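Local coordinates for possible glutathione S-transferase (Rhodopseudomonas palustris, PDB 3M8N), which probably transfers glutathione to electrophilic compounds as a glutathione S-transferase, at the interface of chains A and B. Coordinates in Å, arbitrary orientation; residue numbers count along the deposited sequence, not the author numbering. Chains: chain A/B, Possible glutathione S-transferase.

Contact 1: the interface of chains A and B. Residues chain A 60, 64, 75; chain B 88, 91.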
loop_
_atom_site.group_PDB
_atom_site.type_symbol
_atom_site.label_atom_id
_atom_site.label_comp_id
_atom_site.label_asym_id
_atom_site.label_seq_id
_atom_site.Cartn_x
_atom_site.Cartn_y
_atom_site.Cartn_z
ATOM N N THR A 60 10.683 -15.690 6.380
ATOM C CA THR A 60 11.716 -16.102 5.450
ATOM C C THR A 60 12.831 -17.020 6.038
ATOM O O THR A 60 12.740 -18.272 6.125
ATOM C CB THR A 60 12.434 -14.898 5.048
ATOM O OG1 THR A 60 11.497 -13.973 4.481
ATOM C CG2 THR A 60 13.531 -15.314 4.066
ATOM N N ARG A 64 13.297 -14.166 10.761
ATOM C CA ARG A 64 13.104 -13.014 9.936
ATOM C C ARG A 64 11.704 -13.025 9.306
ATOM O O ARG A 64 11.357 -13.902 8.557
ATOM C CB ARG A 64 14.188 -12.915 8.881
ATOM C CG ARG A 64 14.254 -11.492 8.309
ATOM C CD ARG A 64 15.304 -11.283 7.240
ATOM N NE ARG A 64 15.168 -9.941 6.688
ATOM C CZ ARG A 64 15.855 -9.484 5.636
ATOM N NH1 ARG A 64 16.753 -10.273 5.034
ATOM N NH2 ARG A 64 15.671 -8.226 5.196
ATOM N N TYR A 75 6.933 -10.125 -2.644
ATOM C CA TYR A 75 8.020 -10.966 -2.340
ATOM C C TYR A 75 7.855 -12.353 -2.967
ATOM O O TYR A 75 8.780 -12.936 -3.478
ATOM C CB TYR A 75 8.197 -11.090 -0.828
ATOM C CG TYR A 75 9.387 -11.984 -0.467
ATOM C CD1 TYR A 75 10.717 -11.572 -0.685
ATOM C CD2 TYR A 75 9.201 -13.256 0.013
ATOM C CE1 TYR A 75 11.807 -12.385 -0.370
ATOM C CE2 TYR A 75 10.304 -14.078 0.285
ATOM C CZ TYR A 75 11.587 -13.611 0.116
ATOM O OH TYR A 75 12.651 -14.393 0.382
HETATM N N MSE B 88 14.786 -9.759 -0.406
HETATM C CA MSE B 88 14.249 -9.568 0.928
HETATM C C MSE B 88 14.300 -8.110 1.399
HETATM O O MSE B 88 13.385 -7.652 1.997
HETATM C CB MSE B 88 14.927 -10.429 1.959
HETATM C CG MSE B 88 14.250 -11.733 2.266
HETATM SE SE MSE B 88 15.401 -12.981 3.438
HETATM C CE MSE B 88 17.209 -12.398 2.900
ATOM N N ALA B 91 11.534 -6.158 -0.466
ATOM C CA ALA B 91 10.283 -6.432 0.173
ATOM C C ALA B 91 10.119 -5.684 1.497
ATOM O O ALA B 91 9.048 -5.271 1.840
ATOM C CB ALA B 91 10.101 -7.922 0.377
#
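B:Met88, present as selenomethionine, reaches into the N-terminal domain of chain A and lies among A:Thr60, A:Arg64 and A:Tyr75. It sits at the start of helix 87-103, with B:Ala91 one turn further along. On the other side, A:Thr60 directly follows strand 57-59, A:Arg64 directly precedes strand 65-67, and A:Tyr75 belongs to helix 69-77.

The apolar part is built on the tyrosine. The side chains of A:Tyr75 and B:Met88 run side by side, pointing the same way, and the methylene CG of B:Met88 rests 3.7 Å from CE1 of A:Tyr75. The phenol oxygen OH of A:Tyr75 is as near, 3.6 Å from that CG, so the tip of the tyrosine lies beside the middle of the selenomethionine chain. Nearer the tyrosine backbone, the methyl CB of B:Ala91 touches CD1 at 3.9 Å. With CG turned away from its backbone N (chi1 -179°), A:Tyr75 extends its ring past both helix residues.

A cationic group packs on the same chain from another side. A:Arg64 is extended from CG to NE, which brings its guanidinium group to the selenomethionine side chain. CG of B:Met88 stands 4.0 Å above one guanidinium face, toward its rim, and CZ of A:Arg64 lies 3.9 Å from CB of B:Met88. NH1 of A:Arg64 lies near the selenium end of B:Met88, whose modelled position is doubtful.

A:Thr60 meets the selenium end with its methyl CG2, while OG1 lies beside its own backbone N, anti to the carbonyl carbon. The modelled spacing there is too short to be real, and with chi3 at -29° the exact placing of the selenium and terminal methyl of B:Met88 is doubtful.

By seating a helix-borne side chain of one subunit against the N-terminal domain of the other, the patch probably helps hold together a dimer of the glutathione S-transferase type.

Contact 2: the interface of chains A and B. Residues chain A 98-99, 101-102; chain B 68, 101, 105.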
loop_
_atom_site.group_PDB
_atom_site.type_symbol
_atom_site.label_atom_id
_atom_site.label_comp_id
_atom_site.label_asym_id
_atom_site.label_seq_id
_atom_site.Cartn_x
_atom_site.Cartn_y
_atom_site.Cartn_z
ATOM N N PHE A 98 -1.067 -0.277 -4.065
ATOM C CA PHE A 98 -1.115 0.896 -3.219
ATOM C C PHE A 98 -2.511 1.478 -3.170
ATOM O O PHE A 98 -2.944 1.861 -2.110
ATOM C CB PHE A 98 -0.061 1.928 -3.601
ATOM C CG PHE A 98 1.318 1.566 -3.102
ATOM C CD1 PHE A 98 1.560 1.457 -1.751
ATOM C CD2 PHE A 98 2.349 1.251 -3.987
ATOM C CE1 PHE A 98 2.842 1.118 -1.254
ATOM C CE2 PHE A 98 3.606 0.847 -3.509
ATOM C CZ PHE A 98 3.841 0.820 -2.120
ATOM N N PHE A 99 -3.225 1.457 -4.295
ATOM C CA PHE A 99 -4.620 1.843 -4.349
ATOM C C PHE A 99 -5.430 0.979 -3.480
ATOM O O PHE A 99 -6.220 1.498 -2.757
ATOM C CB PHE A 99 -5.132 1.793 -5.767
ATOM C CG PHE A 99 -6.643 1.940 -5.912
ATOM C CD1 PHE A 99 -7.228 3.173 -6.068
ATOM C CD2 PHE A 99 -7.459 0.818 -6.001
ATOM C CE1 PHE A 99 -8.615 3.264 -6.251
ATOM C CE2 PHE A 99 -8.822 0.943 -6.186
ATOM C CZ PHE A 99 -9.382 2.139 -6.301
ATOM N N GLN A 101 -4.493 -0.504 -0.825
ATOM C CA GLN A 101 -4.109 -0.143 0.570
ATOM C C GLN A 101 -4.801 1.103 1.187
ATOM O O GLN A 101 -5.210 1.041 2.315
ATOM C CB GLN A 101 -2.559 -0.043 0.696
ATOM C CG GLN A 101 -1.888 -0.578 2.000
ATOM C CD GLN A 101 -2.524 -1.805 2.569
ATOM O OE1 GLN A 101 -3.012 -1.775 3.683
ATOM N NE2 GLN A 101 -2.591 -2.890 1.786
ATOM N N HIS A 102 -4.931 2.206 0.450
ATOM C CA HIS A 102 -5.645 3.394 0.957
ATOM C C HIS A 102 -7.137 3.518 0.606
ATOM O O HIS A 102 -7.829 4.189 1.298
ATOM C CB HIS A 102 -4.925 4.691 0.581
ATOM C CG HIS A 102 -5.056 5.054 -0.858
ATOM N ND1 HIS A 102 -6.075 5.843 -1.330
ATOM C CD2 HIS A 102 -4.274 4.772 -1.921
ATOM C CE1 HIS A 102 -5.945 5.986 -2.637
ATOM N NE2 HIS A 102 -4.864 5.337 -3.025
ATOM N N GLU B 68 -0.089 7.036 -7.874
ATOM C CA GLU B 68 0.243 6.539 -6.524
ATOM C C GLU B 68 1.697 6.904 -6.173
ATOM O O GLU B 68 2.647 6.432 -6.784
ATOM C CB GLU B 68 -0.022 5.031 -6.383
ATOM C CG GLU B 68 -1.488 4.642 -6.375
ATOM C CD GLU B 68 -2.225 5.111 -5.178
ATOM O OE1 GLU B 68 -1.597 5.425 -4.143
ATOM O OE2 GLU B 68 -3.470 5.162 -5.237
ATOM N N GLN B 101 0.965 3.651 3.951
ATOM C CA GLN B 101 -0.199 3.873 3.136
ATOM C C GLN B 101 -1.501 3.628 3.889
ATOM O O GLN B 101 -2.463 4.326 3.661
ATOM C CB GLN B 101 -0.081 3.043 1.869
ATOM C CG GLN B 101 -1.024 3.339 0.828
ATOM C CD GLN B 101 -0.645 4.582 0.104
ATOM O OE1 GLN B 101 -1.447 5.490 -0.120
ATOM N NE2 GLN B 101 0.598 4.644 -0.261
ATOM N N GLU B 105 -1.132 7.870 5.775
ATOM C CA GLU B 105 -1.981 8.481 4.771
ATOM C C GLU B 105 -3.402 8.563 5.291
ATOM O O GLU B 105 -3.975 7.541 5.670
ATOM C CB GLU B 105 -1.922 7.617 3.503
ATOM C CG GLU B 105 -2.996 7.848 2.469
ATOM C CD GLU B 105 -2.589 8.927 1.525
ATOM O OE1 GLU B 105 -1.367 9.079 1.346
ATOM O OE2 GLU B 105 -3.473 9.628 0.980
#
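A:His102 and B:Glu68 approach from opposite directions and join the subunits of this glutathione S-transferase fold through a hydrogen bond. B:Glu68 stands just before helix 69-77, in the Glu-Ser pair that in this family usually helps bind the gamma-glutamyl end of glutathione; its positive phi matches the strained backbone typical of that position. NE2 of A:His102 donates to carboxylate OE2 of B:Glu68 at 2.6 Å. The acceptor lies at the imidazole edge, only 6° out of the ring plane, and offers its syn lone pair, on the side of the other oxygen. Ring and carboxylate are nevertheless twisted 41° apart. CG of A:His102 sits between its backbone N and carbonyl carbon (chi1 73°), a crowded position that swings the imidazole toward the glutamate.

B:Gln101 runs alongside A:His102, pointing the same way, with its amide plane inclined to the ring. Its OE1 comes 3.4 Å from CD2 of A:His102, while NE2 of B:Gln101 faces CD1 of A:Phe98 at 3.6 Å, the two side chains crossing at about a right angle. The two copies of residue 101 meet through their aliphatic parts, CB of A:Gln101 lying 3.7 Å from CG of B:Gln101. B:Glu105 adds looser cover, its CG 4.2 Å from CB of A:His102.

The C-alpha centres of contact 1 and contact 2 are about 21 Å apart, yet both draw on the same elements. The long helix that begins at residue 87 supplies the chain B side of contact 1 near its start and, further along, the chain A side and B:Gln101 of contact 2. Helix 69-77 carries the tyrosine of contact 1, and its equivalent in the other chain follows the glutamate of contact 2. Two-fold symmetry repeats each contact with the chains exchanged. Packing at contact 1 and polar pairing at contact 2 thus probably stabilise one dimer, contact 2 lying beside the expected glutathione site.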